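Local coordinates for uncharacterized protein (PDB 3OI8) that probably takes part in magnesium and cobalt ion transport, and carries in this fragment a pair of CBS domains that bind adenosine, at residues V8-R13 against L29-L33; M50-K54 against Y65-T69; G86-D92 against I108-A112; R132-A136 against L148-E152. All coordinates share one frame. Residues are numbered along the deposited sequence.

Contact 1 of 4, residues V8-R13 against L29-L33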
loop_
_atom_site.group_PDB
_atom_site.type_symbol
_atom_site.label_atom_id
_atom_site.label_comp_id
_atom_site.label_asym_id
_atom_site.label_seq_id
_atom_site.Cartn_x
_atom_site.Cartn_y
_atom_site.Cartn_z
ATOM N N VAL A 8 -22.167 1.883 19.533
ATOM C CA VAL A 8 -21.732 0.896 18.545
ATOM C C VAL A 8 -20.637 0.007 19.141
ATOM O O VAL A 8 -20.681 -1.216 19.018
ATOM C CB VAL A 8 -21.187 1.594 17.259
ATOM C CG1 VAL A 8 -20.582 0.572 16.319
ATOM C CG2 VAL A 8 -22.297 2.374 16.561
ATOM N N LEU A 9 -19.664 0.636 19.801
ATOM C CA LEU A 9 -18.622 -0.090 20.526
ATOM C C LEU A 9 -19.201 -1.092 21.527
ATOM O O LEU A 9 -18.799 -2.256 21.541
ATOM C CB LEU A 9 -17.676 0.883 21.239
ATOM C CG LEU A 9 -16.436 1.320 20.465
ATOM C CD1 LEU A 9 -15.631 2.359 21.242
ATOM C CD2 LEU A 9 -15.571 0.108 20.139
ATOM N N ASN A 10 -20.135 -0.647 22.367
ATOM C CA ASN A 10 -20.811 -1.561 23.299
ATOM C C ASN A 10 -21.452 -2.721 22.556
ATOM O O ASN A 10 -21.321 -3.888 22.944
ATOM C CB ASN A 10 -21.895 -0.834 24.118
ATOM C CG ASN A 10 -21.317 0.133 25.119
ATOM O OD1 ASN A 10 -20.103 0.169 25.340
ATOM N ND2 ASN A 10 -22.184 0.936 25.734
ATOM N N LEU A 11 -22.170 -2.381 21.495
ATOM C CA LEU A 11 -22.834 -3.364 20.649
ATOM C C LEU A 11 -21.833 -4.418 20.156
ATOM O O LEU A 11 -22.075 -5.616 20.243
ATOM C CB LEU A 11 -23.439 -2.639 19.451
ATOM C CG LEU A 11 -24.175 -3.460 18.401
ATOM C CD1 LEU A 11 -25.644 -3.476 18.759
ATOM C CD2 LEU A 11 -23.957 -2.865 17.011
ATOM N N LEU A 12 -20.693 -3.957 19.655
ATOM C CA LEU A 12 -19.687 -4.866 19.121
ATOM C C LEU A 12 -18.945 -5.649 20.207
ATOM O O LEU A 12 -18.685 -6.845 20.043
ATOM C CB LEU A 12 -18.699 -4.107 18.250
ATOM C CG LEU A 12 -19.335 -3.473 17.007
ATOM C CD1 LEU A 12 -18.372 -2.493 16.369
ATOM C CD2 LEU A 12 -19.813 -4.522 16.008
ATOM N N ARG A 13 -18.587 -4.969 21.296
ATOM C CA ARG A 13 -17.937 -5.633 22.418
ATOM C C ARG A 13 -18.857 -6.710 22.966
ATOM O O ARG A 13 -18.399 -7.769 23.423
ATOM C CB ARG A 13 -17.567 -4.632 23.511
ATOM C CG ARG A 13 -16.114 -4.232 23.456
ATOM C CD ARG A 13 -15.875 -2.854 24.015
ATOM N NE ARG A 13 -14.698 -2.260 23.388
ATOM C CZ ARG A 13 -14.145 -1.111 23.761
ATOM N NH1 ARG A 13 -14.659 -0.424 24.774
ATOM N NH2 ARG A 13 -13.072 -0.653 23.123
ATOM N N LEU A 29 -12.685 -4.230 13.758
ATOM C CA LEU A 29 -13.889 -3.400 13.696
ATOM C C LEU A 29 -13.719 -2.084 14.437
ATOM O O LEU A 29 -14.136 -1.037 13.937
ATOM C CB LEU A 29 -15.127 -4.150 14.226
ATOM C CG LEU A 29 -15.628 -5.329 13.390
ATOM C CD1 LEU A 29 -16.783 -6.041 14.097
ATOM C CD2 LEU A 29 -16.066 -4.878 12.017
ATOM N N GLU A 30 -13.131 -2.128 15.635
ATOM C CA GLU A 30 -12.902 -0.897 16.403
ATOM C C GLU A 30 -11.927 0.030 15.680
ATOM O O GLU A 30 -12.051 1.258 15.737
ATOM C CB GLU A 30 -12.349 -1.208 17.794
ATOM C CG GLU A 30 -13.279 -2.019 18.679
ATOM C CD GLU A 30 -12.764 -2.142 20.101
ATOM O OE1 GLU A 30 -11.952 -1.286 20.516
ATOM O OE2 GLU A 30 -13.172 -3.089 20.805
ATOM N N LYS A 31 -10.935 -0.562 15.022
ATOM C CA LYS A 31 -9.967 0.237 14.269
ATOM C C LYS A 31 -10.670 0.986 13.131
ATOM O O LYS A 31 -10.422 2.166 12.907
ATOM C CB LYS A 31 -8.838 -0.644 13.727
ATOM C CG LYS A 31 -7.630 0.138 13.243
ATOM C CD LYS A 31 -6.540 -0.779 12.694
ATOM C CE LYS A 31 -5.303 0.012 12.265
ATOM N NZ LYS A 31 -5.625 1.089 11.280
ATOM N N VAL A 32 -11.569 0.295 12.431
ATOM C CA VAL A 32 -12.339 0.918 11.357
ATOM C C VAL A 32 -13.174 2.064 11.896
ATOM O O VAL A 32 -13.267 3.130 11.290
ATOM C CB VAL A 32 -13.267 -0.088 10.668
ATOM C CG1 VAL A 32 -14.340 0.652 9.871
ATOM C CG2 VAL A 32 -12.455 -1.016 9.772
ATOM N N LEU A 33 -13.768 1.838 13.057
ATOM C CA LEU A 33 -14.571 2.852 13.713
ATOM C C LEU A 33 -13.768 4.096 14.047
ATOM O O LEU A 33 -14.243 5.214 13.852
ATOM C CB LEU A 33 -15.165 2.289 14.994
ATOM C CG LEU A 33 -16.637 1.928 14.860
ATOM C CD1 LEU A 33 -17.130 1.322 16.162
ATOM C CD2 LEU A 33 -17.420 3.168 14.506
#
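A bidentate salt bridge closes the exposed edge of this helix pair. Arg13 reaches across so that its NE lies 3.1 Å from Glu30 OE2 and its NH2 2.9 Å from Glu30 OE1, both as hydrogen bonds; a third, weak one runs from Arg13 NH2 to Glu30 OE2 at 3.4 Å. Both carboxylate oxygens are thus satisfied by one guanidinium, met at its edge and near its plane. Arg and Glu suit this place: each CA-CB bond points sideways, but long side chains can bend their ends across the gap. Backbone groups are paired along the helices, for example Leu12 N with Val8 O at 2.8 Å and Arg13 N with Leu9 O at 2.7 Å; Leu33 O also accepts from Ser36 OG. The segments form an antiparallel helical hairpin in the N-terminal region of the protein family; their axes approach to 11.0 Å and run at 170°. Below the salt bridge the side chains that meet are apolar, Leu and Val filling the inter-helix face without needing polar partners. Leu33 CD1 lies 3.5 Å from Val8 CG1 and 4.0 Å from Leu12 CD1, while Leu12 CD2 approaches Leu29 CD1 to 3.9 Å. Leu9 CD2 covers the aliphatic part of Glu30, 3.5 Å from its CG. Val8, Leu11 and Leu29 pack on Ala15, Leu11 and Val32 of the second subunit.

Contact 2 of 4, residues M50-K54 against Y65-T69. With ADN (adenosine), chain C.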
loop_
_atom_site.group_PDB
_atom_site.type_symbol
_atom_site.label_atom_id
_atom_site.label_comp_id
_atom_site.label_asym_id
_atom_site.label_seq_id
_atom_site.Cartn_x
_atom_site.Cartn_y
_atom_site.Cartn_z
HETATM N N MSE A 50 8.278 17.591 3.877
HETATM C CA MSE A 50 8.216 16.706 2.715
HETATM C C MSE A 50 9.573 16.625 2.033
HETATM O O MSE A 50 10.296 17.616 1.976
HETATM C CB MSE A 50 7.234 17.245 1.686
HETATM C CG MSE A 50 5.877 17.572 2.212
HETATM SE SE MSE A 50 4.857 18.289 0.738
HETATM C CE MSE A 50 5.941 19.852 0.333
ATOM N N ASN A 51 9.908 15.456 1.488
ATOM C CA ASN A 51 11.088 15.321 0.643
ATOM C C ASN A 51 10.668 15.504 -0.807
ATOM O O ASN A 51 9.890 14.699 -1.326
ATOM C CB ASN A 51 11.748 13.946 0.827
ATOM C CG ASN A 51 12.396 13.782 2.192
ATOM O OD1 ASN A 51 12.206 12.765 2.856
ATOM N ND2 ASN A 51 13.166 14.784 2.615
ATOM N N VAL A 52 11.165 16.563 -1.455
ATOM C CA VAL A 52 10.760 16.878 -2.829
ATOM C C VAL A 52 11.941 16.872 -3.811
ATOM O O VAL A 52 13.106 16.909 -3.403
ATOM C CB VAL A 52 10.076 18.260 -2.900
ATOM C CG1 VAL A 52 8.839 18.299 -1.996
ATOM C CG2 VAL A 52 11.066 19.366 -2.505
ATOM N N LEU A 53 11.635 16.853 -5.107
ATOM C CA LEU A 53 12.672 16.963 -6.140
ATOM C C LEU A 53 12.488 18.259 -6.915
ATOM O O LEU A 53 11.350 18.661 -7.175
ATOM C CB LEU A 53 12.564 15.786 -7.115
ATOM C CG LEU A 53 12.665 14.393 -6.470
ATOM C CD1 LEU A 53 12.376 13.320 -7.507
ATOM C CD2 LEU A 53 14.040 14.196 -5.851
ATOM N N LYS A 54 13.594 18.904 -7.294
ATOM C CA LYS A 54 13.534 20.141 -8.068
ATOM C C LYS A 54 13.373 19.816 -9.544
ATOM O O LYS A 54 14.000 18.899 -10.062
ATOM C CB LYS A 54 14.798 20.999 -7.902
ATOM C CG LYS A 54 15.319 21.182 -6.486
ATOM C CD LYS A 54 14.240 21.567 -5.501
ATOM C CE LYS A 54 14.829 21.632 -4.088
ATOM N NZ LYS A 54 13.827 21.434 -2.996
ATOM N N TYR A 65 19.337 11.164 -4.222
ATOM C CA TYR A 65 18.412 11.649 -3.211
ATOM C C TYR A 65 17.305 10.623 -2.976
ATOM O O TYR A 65 16.952 10.327 -1.828
ATOM C CB TYR A 65 17.832 12.998 -3.633
ATOM C CG TYR A 65 16.933 13.662 -2.613
ATOM C CD1 TYR A 65 17.466 14.418 -1.578
ATOM C CD2 TYR A 65 15.541 13.545 -2.698
ATOM C CE1 TYR A 65 16.645 15.037 -0.640
ATOM C CE2 TYR A 65 14.711 14.159 -1.770
ATOM C CZ TYR A 65 15.274 14.908 -0.741
ATOM O OH TYR A 65 14.467 15.523 0.185
ATOM N N VAL A 66 16.779 10.067 -4.064
ATOM C CA VAL A 66 15.745 9.031 -3.986
ATOM C C VAL A 66 16.223 7.803 -3.203
ATOM O O VAL A 66 15.493 7.252 -2.384
ATOM C CB VAL A 66 15.307 8.586 -5.393
ATOM C CG1 VAL A 66 14.484 7.317 -5.328
ATOM C CG2 VAL A 66 14.525 9.707 -6.096
ATOM N N ILE A 67 17.457 7.379 -3.449
ATOM C CA ILE A 67 18.016 6.236 -2.736
ATOM C C ILE A 67 18.231 6.564 -1.263
ATOM O O ILE A 67 17.895 5.772 -0.375
ATOM C CB ILE A 67 19.337 5.798 -3.368
ATOM C CG1 ILE A 67 19.070 5.138 -4.723
ATOM C CG2 ILE A 67 20.134 4.889 -2.411
ATOM C CD1 ILE A 67 20.315 4.991 -5.574
ATOM N N ASP A 68 18.767 7.751 -1.011
ATOM C CA ASP A 68 19.057 8.192 0.343
ATOM C C ASP A 68 17.810 8.225 1.220
ATOM O O ASP A 68 17.842 7.769 2.354
ATOM C CB ASP A 68 19.709 9.576 0.325
ATOM C CG ASP A 68 20.307 9.952 1.672
ATOM O OD1 ASP A 68 20.843 9.051 2.356
ATOM O OD2 ASP A 68 20.243 11.144 2.047
ATOM N N THR A 69 16.715 8.775 0.701
ATOM C CA THR A 69 15.496 8.913 1.493
ATOM C C THR A 69 14.685 7.627 1.457
ATOM O O THR A 69 13.858 7.377 2.328
ATOM C CB THR A 69 14.625 10.074 0.996
ATOM O OG1 THR A 69 14.275 9.849 -0.371
ATOM C CG2 THR A 69 15.370 11.395 1.105
HETATM O "O5'" ADN C . 8.723 6.223 3.044
HETATM C "C5'" ADN C . 8.578 5.736 4.354
HETATM C "C4'" ADN C . 7.670 6.695 5.183
HETATM O "O4'" ADN C . 8.087 8.079 4.985
HETATM C "C3'" ADN C . 6.194 6.580 4.748
HETATM O "O3'" ADN C . 5.483 5.813 5.680
HETATM C "C2'" ADN C . 5.682 8.000 4.731
HETATM O "O2'" ADN C . 5.104 8.326 5.975
HETATM C "C1'" ADN C . 6.930 8.865 4.554
HETATM N N9 ADN C . 7.102 9.294 3.167
HETATM C C8 ADN C . 6.915 8.461 1.908
HETATM N N7 ADN C . 7.261 9.335 0.732
HETATM C C5 ADN C . 7.672 10.714 1.275
HETATM C C6 ADN C . 8.139 12.021 0.564
HETATM N N6 ADN C . 8.285 12.039 -0.892
HETATM N N1 ADN C . 8.470 13.198 1.358
HETATM C C2 ADN C . 8.368 13.164 2.876
HETATM N N3 ADN C . 7.913 11.881 3.575
HETATM C C4 ADN C . 7.576 10.682 2.768
HETATM O O HOH W 1 13.649 18.309 0.193
#
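Met50, modelled as selenomethionine, opens the first segment with its side chain led away from helix 59-69; its CA instead lies 3.5 Å from C2 of the adenosine. Asn51 uses its backbone to read the adenine edge: its N donates to the adenosine N1 at 2.7 Å, and the adenosine N6 donates to Asn51 O at 3.1 Å. Its side chain points toward the helix, where ND2 makes a weak 2.9 Å hydrogen bond to Tyr65 OH, while OD1 takes a hydrogen bond from His71, another adenosine-binding residue. An amide suits this spot, offering a donor and an acceptor at once. These segments belong to the beta-alpha-beta unit of the first CBS domain, in which strand 53-54 leads through helix 59-69 to strand 73-77. Val52 turns its side chain away from the helix, but its O lies 3.6 Å from Tyr65 CE2, and a water 2.9 Å from Tyr65 OH accepts a weak 3.5 Å bond from Val52 N. Leu53 then supplies the apolar contact, its branched side chain filling the space between strand and helix, with CD2 3.6 Å from Tyr65 CD2 and CD1 4.4 Å from Val66 CG2; Phe74 of the neighbouring strand touches both Leu53 and Val66.

Contact 3 of 4, residues G86-D92 against I108-A112; sequences GILHAKD and ILRPA
Run 86-89 as a strand, turn it at Ala90 into a 3-10 segment through Asp92, and lay the irregular 108-112 antiparallel beside it. A single hydrogen-bonded beta bridge sets the register: Ile87 N to Arg110 O 2.7 Å, Arg110 N to Ile87 O 2.9 Å. Gly86 (phi 164°, psi -176°) puts CA 3.1 Å from Arg110 O, where a CB would clash. Leu88 (chi1 t, chi2 p) brings CD1 3.5 Å from CD1 of Ile108 (p, t); Ile87 (m, m) sets CD1 4.0 Å from Ala112 CB. Arg110 (m, t, t, chi4 -132°) stacks its guanidinium flat on His89 (chi1 m, chi2 -136°), centres 3.8 Å apart, planes at 13°. A salt bridge reaches Asp92 (chi1 m) OD2 from Arg110 NE, 2.8 Å, and NH2, 2.9 Å. One water joins His89 N (2.9 Å), Asp92 OD2 (2.5 Å) and Ile108 O (2.7 Å). The loop before strand 114-116, in the second CBS repeat, packs on edge strand 84-89 of the first; stacking and ion pairing imply a closely fixed guanidinium.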
loop_
_atom_site.group_PDB
_atom_site.type_symbol
_atom_site.label_atom_id
_atom_site.label_comp_id
_atom_site.label_asym_id
_atom_site.label_seq_id
_atom_site.Cartn_x
_atom_site.Cartn_y
_atom_site.Cartn_z
ATOM N N GLY A 86 4.002 17.949 -10.099
ATOM C CA GLY A 86 3.732 16.558 -10.367
ATOM C C GLY A 86 4.343 15.639 -9.332
ATOM O O GLY A 86 4.936 16.090 -8.345
ATOM N N ILE A 87 4.192 14.339 -9.571
ATOM C CA ILE A 87 4.745 13.304 -8.711
ATOM C C ILE A 87 5.688 12.439 -9.550
ATOM O O ILE A 87 5.343 12.037 -10.661
ATOM C CB ILE A 87 3.633 12.374 -8.155
ATOM C CG1 ILE A 87 2.474 13.173 -7.553
ATOM C CG2 ILE A 87 4.206 11.383 -7.152
ATOM C CD1 ILE A 87 2.851 14.050 -6.376
ATOM N N LEU A 88 6.881 12.172 -9.024
ATOM C CA LEU A 88 7.774 11.197 -9.621
ATOM C C LEU A 88 7.737 9.947 -8.780
ATOM O O LEU A 88 7.877 10.026 -7.563
ATOM C CB LEU A 88 9.225 11.683 -9.646
ATOM C CG LEU A 88 10.136 10.499 -10.025
ATOM C CD1 LEU A 88 10.146 10.253 -11.528
ATOM C CD2 LEU A 88 11.553 10.651 -9.497
ATOM N N HIS A 89 7.548 8.808 -9.445
ATOM C CA HIS A 89 7.637 7.478 -8.845
ATOM C C HIS A 89 9.044 6.948 -9.057
ATOM O O HIS A 89 9.511 6.862 -10.194
ATOM C CB HIS A 89 6.632 6.554 -9.527
ATOM C CG HIS A 89 5.212 6.941 -9.267
ATOM N ND1 HIS A 89 4.231 6.022 -8.961
ATOM C CD2 HIS A 89 4.618 8.156 -9.219
ATOM C CE1 HIS A 89 3.089 6.656 -8.758
ATOM N NE2 HIS A 89 3.297 7.952 -8.910
ATOM N N ALA A 90 9.719 6.606 -7.964
ATOM C CA ALA A 90 11.118 6.191 -8.013
ATOM C C ALA A 90 11.392 5.177 -9.137
ATOM O O ALA A 90 12.400 5.258 -9.843
ATOM C CB ALA A 90 11.532 5.594 -6.661
ATOM N N LYS A 91 10.502 4.210 -9.292
ATOM C CA LYS A 91 10.751 3.136 -10.246
ATOM C C LYS A 91 10.564 3.555 -11.704
ATOM O O LYS A 91 10.920 2.809 -12.607
ATOM C CB LYS A 91 9.906 1.906 -9.929
ATOM C CG LYS A 91 8.411 2.070 -10.095
ATOM C CD LYS A 91 7.705 0.779 -9.651
ATOM C CE LYS A 91 6.184 0.922 -9.605
ATOM N NZ LYS A 91 5.567 0.961 -10.964
ATOM N N ASP A 92 10.007 4.738 -11.940
ATOM C CA ASP A 92 9.934 5.255 -13.306
ATOM C C ASP A 92 11.312 5.704 -13.781
ATOM O O ASP A 92 11.564 5.805 -14.985
ATOM C CB ASP A 92 8.879 6.373 -13.425
ATOM C CG ASP A 92 7.456 5.826 -13.367
ATOM O OD1 ASP A 92 7.293 4.608 -13.600
ATOM O OD2 ASP A 92 6.503 6.591 -13.085
ATOM N N ILE A 108 8.440 11.518 -17.578
ATOM C CA ILE A 108 7.995 10.475 -16.638
ATOM C C ILE A 108 7.192 11.031 -15.464
ATOM O O ILE A 108 6.709 10.282 -14.626
ATOM C CB ILE A 108 9.178 9.602 -16.077
ATOM C CG1 ILE A 108 10.196 10.467 -15.327
ATOM C CG2 ILE A 108 9.862 8.760 -17.183
ATOM C CD1 ILE A 108 11.339 9.666 -14.719
ATOM N N LEU A 109 7.068 12.349 -15.397
ATOM C CA LEU A 109 6.339 12.986 -14.313
ATOM C C LEU A 109 4.851 12.696 -14.429
ATOM O O LEU A 109 4.258 12.836 -15.503
ATOM C CB LEU A 109 6.550 14.500 -14.379
ATOM C CG LEU A 109 6.084 15.322 -13.188
ATOM C CD1 LEU A 109 6.953 14.982 -11.991
ATOM C CD2 LEU A 109 6.175 16.800 -13.530
ATOM N N ARG A 110 4.236 12.304 -13.323
ATOM C CA ARG A 110 2.793 12.112 -13.315
ATOM C C ARG A 110 2.127 13.314 -12.669
ATOM O O ARG A 110 2.738 13.979 -11.837
ATOM C CB ARG A 110 2.446 10.844 -12.554
ATOM C CG ARG A 110 3.075 9.580 -13.162
ATOM C CD ARG A 110 3.025 8.437 -12.180
ATOM N NE ARG A 110 3.799 7.275 -12.615
ATOM C CZ ARG A 110 3.337 6.028 -12.591
ATOM N NH1 ARG A 110 2.101 5.789 -12.169
ATOM N NH2 ARG A 110 4.104 5.021 -12.987
ATOM N N PRO A 111 0.867 13.593 -13.049
ATOM C CA PRO A 111 0.098 14.692 -12.446
ATOM C C PRO A 111 -0.171 14.436 -10.961
ATOM O O PRO A 111 -0.338 13.294 -10.551
ATOM C CB PRO A 111 -1.220 14.680 -13.228
ATOM C CG PRO A 111 -1.280 13.333 -13.888
ATOM C CD PRO A 111 0.129 12.923 -14.134
ATOM N N ALA A 112 -0.184 15.495 -10.163
ATOM C CA ALA A 112 -0.471 15.386 -8.729
ATOM C C ALA A 112 -1.977 15.413 -8.476
ATOM O O ALA A 112 -2.709 16.155 -9.125
ATOM C CB ALA A 112 0.190 16.527 -7.979
HETATM O O HOH W 2 6.878 8.917 -12.272
#

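Contact 4 of 4, residues R132-A136 against L148-E152. With ADN (adenosine), chain F; ADN (adenosine), chain C.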
loop_
_atom_site.group_PDB
_atom_site.type_symbol
_atom_site.label_atom_id
_atom_site.label_comp_id
_atom_site.label_asym_id
_atom_site.label_seq_id
_atom_site.Cartn_x
_atom_site.Cartn_y
_atom_site.Cartn_z
ATOM N N ARG A 132 -5.862 3.870 -8.213
ATOM C CA ARG A 132 -4.556 3.234 -8.080
ATOM C C ARG A 132 -3.536 4.305 -7.725
ATOM O O ARG A 132 -2.410 4.307 -8.222
ATOM C CB ARG A 132 -4.157 2.531 -9.377
ATOM C CG ARG A 132 -4.871 1.211 -9.621
ATOM C CD ARG A 132 -4.467 0.173 -8.591
ATOM N NE ARG A 132 -4.754 -1.177 -9.060
ATOM C CZ ARG A 132 -3.973 -1.854 -9.896
ATOM N NH1 ARG A 132 -2.858 -1.302 -10.357
ATOM N NH2 ARG A 132 -4.307 -3.080 -10.273
ATOM N N ASN A 133 -3.964 5.231 -6.874
ATOM C CA ASN A 133 -3.134 6.333 -6.423
ATOM C C ASN A 133 -2.450 5.932 -5.124
ATOM O O ASN A 133 -2.973 5.084 -4.383
ATOM C CB ASN A 133 -4.005 7.575 -6.177
ATOM C CG ASN A 133 -3.262 8.853 -6.451
ATOM O OD1 ASN A 133 -2.419 8.895 -7.351
ATOM N ND2 ASN A 133 -3.549 9.905 -5.673
ATOM N N HIS A 134 -1.293 6.534 -4.845
ATOM C CA HIS A 134 -0.574 6.267 -3.595
ATOM C C HIS A 134 -0.259 7.519 -2.778
ATOM O O HIS A 134 -0.001 7.442 -1.577
ATOM C CB HIS A 134 0.725 5.517 -3.882
ATOM C CG HIS A 134 0.516 4.079 -4.226
ATOM N ND1 HIS A 134 0.557 3.610 -5.522
ATOM C CD2 HIS A 134 0.235 3.009 -3.445
ATOM C CE1 HIS A 134 0.317 2.310 -5.522
ATOM N NE2 HIS A 134 0.120 1.921 -4.275
HETATM N N MSE A 135 -0.266 8.670 -3.435
HETATM C CA MSE A 135 0.087 9.911 -2.755
HETATM C C MSE A 135 -0.811 11.042 -3.238
HETATM O O MSE A 135 -1.193 11.084 -4.408
HETATM C CB MSE A 135 1.577 10.236 -2.979
HETATM C CG MSE A 135 2.008 11.665 -2.638
HETATM SE SE MSE A 135 3.932 11.974 -2.951
HETATM C CE MSE A 135 4.655 10.880 -1.497
ATOM N N ALA A 136 -1.180 11.932 -2.327
ATOM C CA ALA A 136 -1.871 13.151 -2.723
ATOM C C ALA A 136 -1.164 14.333 -2.080
ATOM O O ALA A 136 -0.478 14.188 -1.065
ATOM C CB ALA A 136 -3.318 13.120 -2.300
ATOM N N LEU A 148 1.639 16.547 2.308
ATOM C CA LEU A 148 1.301 15.444 1.415
ATOM C C LEU A 148 0.744 14.315 2.279
ATOM O O LEU A 148 0.906 14.332 3.512
ATOM C CB LEU A 148 2.529 14.996 0.597
ATOM C CG LEU A 148 3.741 14.381 1.309
ATOM C CD1 LEU A 148 3.484 12.934 1.720
ATOM C CD2 LEU A 148 4.991 14.439 0.404
ATOM N N VAL A 149 0.058 13.371 1.649
ATOM C CA VAL A 149 -0.495 12.225 2.367
ATOM C C VAL A 149 -0.366 10.984 1.490
ATOM O O VAL A 149 -0.518 11.066 0.253
ATOM C CB VAL A 149 -1.968 12.481 2.857
ATOM C CG1 VAL A 149 -2.888 12.846 1.703
ATOM C CG2 VAL A 149 -2.510 11.278 3.655
ATOM N N THR A 150 -0.035 9.853 2.116
ATOM C CA THR A 150 0.196 8.625 1.366
ATOM C C THR A 150 -0.695 7.463 1.825
ATOM O O THR A 150 -1.106 7.389 2.983
ATOM C CB THR A 150 1.675 8.161 1.478
ATOM O OG1 THR A 150 1.900 7.635 2.791
ATOM C CG2 THR A 150 2.646 9.335 1.239
ATOM N N PHE A 151 -0.972 6.575 0.875
ATOM C CA PHE A 151 -1.713 5.336 1.090
ATOM C C PHE A 151 -1.080 4.532 2.213
ATOM O O PHE A 151 -1.744 4.144 3.173
ATOM C CB PHE A 151 -1.717 4.536 -0.220
ATOM C CG PHE A 151 -2.329 3.157 -0.109
ATOM C CD1 PHE A 151 -3.705 2.998 -0.023
ATOM C CD2 PHE A 151 -1.525 2.024 -0.131
ATOM C CE1 PHE A 151 -4.271 1.727 0.074
ATOM C CE2 PHE A 151 -2.079 0.754 -0.039
ATOM C CZ PHE A 151 -3.458 0.604 0.063
ATOM N N GLU A 152 0.222 4.311 2.119
ATOM C CA GLU A 152 0.895 3.468 3.098
ATOM C C GLU A 152 0.826 4.041 4.508
ATOM O O GLU A 152 0.799 3.291 5.485
ATOM C CB GLU A 152 2.332 3.164 2.662
ATOM C CG GLU A 152 2.384 2.394 1.338
ATOM C CD GLU A 152 3.760 1.841 1.007
ATOM O OE1 GLU A 152 3.855 1.003 0.081
ATOM O OE2 GLU A 152 4.743 2.241 1.671
HETATM O "O5'" ADN F . -0.688 -3.988 -7.758
HETATM C "C5'" ADN F . -1.684 -4.296 -8.700
HETATM C "C4'" ADN F . -2.093 -5.795 -8.569
HETATM O "O4'" ADN F . -0.983 -6.660 -8.950
HETATM C "C3'" ADN F . -2.481 -6.153 -7.114
HETATM O "O3'" ADN F . -3.621 -6.970 -7.113
HETATM C "C2'" ADN F . -1.319 -6.946 -6.585
HETATM O "O2'" ADN F . -1.750 -7.970 -5.716
HETATM C "C1'" ADN F . -0.773 -7.599 -7.853
HETATM N N9 ADN F . 0.651 -7.822 -7.686
HETATM C C8 ADN F . 1.630 -7.045 -6.817
HETATM N N7 ADN F . 2.983 -7.682 -6.993
HETATM C C5 ADN F . 2.822 -8.845 -7.984
HETATM C C6 ADN F . 3.824 -9.873 -8.571
HETATM N N6 ADN F . 5.235 -9.831 -8.203
HETATM N N1 ADN F . 3.344 -10.880 -9.504
HETATM C C2 ADN F . 1.884 -10.951 -9.919
HETATM N N3 ADN F . 0.900 -9.941 -9.346
HETATM C C4 ADN F . 1.386 -8.922 -8.396
HETATM O "O5'" ADN C . 8.723 6.223 3.044
HETATM C "C5'" ADN C . 8.578 5.736 4.354
HETATM C "C4'" ADN C . 7.670 6.695 5.183
HETATM O "O4'" ADN C . 8.087 8.079 4.985
HETATM C "C3'" ADN C . 6.194 6.580 4.748
HETATM O "O3'" ADN C . 5.483 5.813 5.680
HETATM C "C2'" ADN C . 5.682 8.000 4.731
HETATM O "O2'" ADN C . 5.104 8.326 5.975
HETATM C "C1'" ADN C . 6.930 8.865 4.554
HETATM N N9 ADN C . 7.102 9.294 3.167
HETATM C C8 ADN C . 6.915 8.461 1.908
HETATM N N7 ADN C . 7.261 9.335 0.732
HETATM C C5 ADN C . 7.672 10.714 1.275
HETATM C C6 ADN C . 8.139 12.021 0.564
HETATM N N6 ADN C . 8.285 12.039 -0.892
HETATM N N1 ADN C . 8.470 13.198 1.358
HETATM C C2 ADN C . 8.368 13.164 2.876
HETATM N N3 ADN C . 7.913 11.881 3.575
HETATM C C4 ADN C . 7.576 10.682 2.768
HETATM O O HOH W 3 2.059 4.941 -0.332
#
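The beta hairpin of the second CBS domain, strands 135-139 and 145-150, begins and ends here, beside the pocket of the chain C adenosine. Met135 and Thr150 form an antiparallel non-hydrogen-bonded pair with CA atoms 4.3 Å apart, followed by the hydrogen-bonded pair Ala136-Val149, where Ala136 N donates to Val149 O at 2.8 Å and Val149 N to Ala136 O at 2.9 Å. The pattern runs on into the helix, Phe151 N donating to His134 O at 2.8 Å. On the ligand side, Met135 sets its CE 3.7 Å from Thr150 CG2, 4.0 Å from Leu148 CD1 and 3.8 Å from N7 of the chain C adenosine; Leu148 CD2 lies 3.8 Å from N1 of the same ligand. The flexible selenomethionine and the branched, apolar Leu148 suit the flat purine. On the other face small Ala136 fits Val149, CB to CG1 4.0 Å, and Val149 packs on Leu124 of helix 121-130. His134 turns its ring edge to the face of Phe151 in an offset edge-to-face pair, centroids 5.7 Å apart, while its NE2 is hydrogen-bonded to Glu152 of the second subunit. Thr150 is the N-cap of helix 151-154, its OG1 accepting from the N of Asp153, which itself binds adenosine. A strand passing through a Thr N-cap into a helix carrying the nucleoside-binding Asp is typical of the adenosine-type ligand site of CBS domains.

Contacts 2, 3 and 4 touch one another, whereas contact 1 stands apart, its centre about 40 Å from that of contact 2 and its nearest atoms about 9 Å from contact 4. Contacts 2 and 3 share the sheet of the first CBS domain and meet where Leu53 CD1 lies 3.4 Å from Leu88 CD2. Contact 4, in the second CBS domain, meets contact 2 at Met50 CG and Leu148 CD2, 3.7 Å apart, and both touch the chain C adenosine, set between the domains. Contact 3 adjoins contact 4 through Ile87 CD1 and Met135 SE, 4.1 Å apart, with the Ile87 side chain about 7 Å from a bound adenosine. All four reach the second subunit.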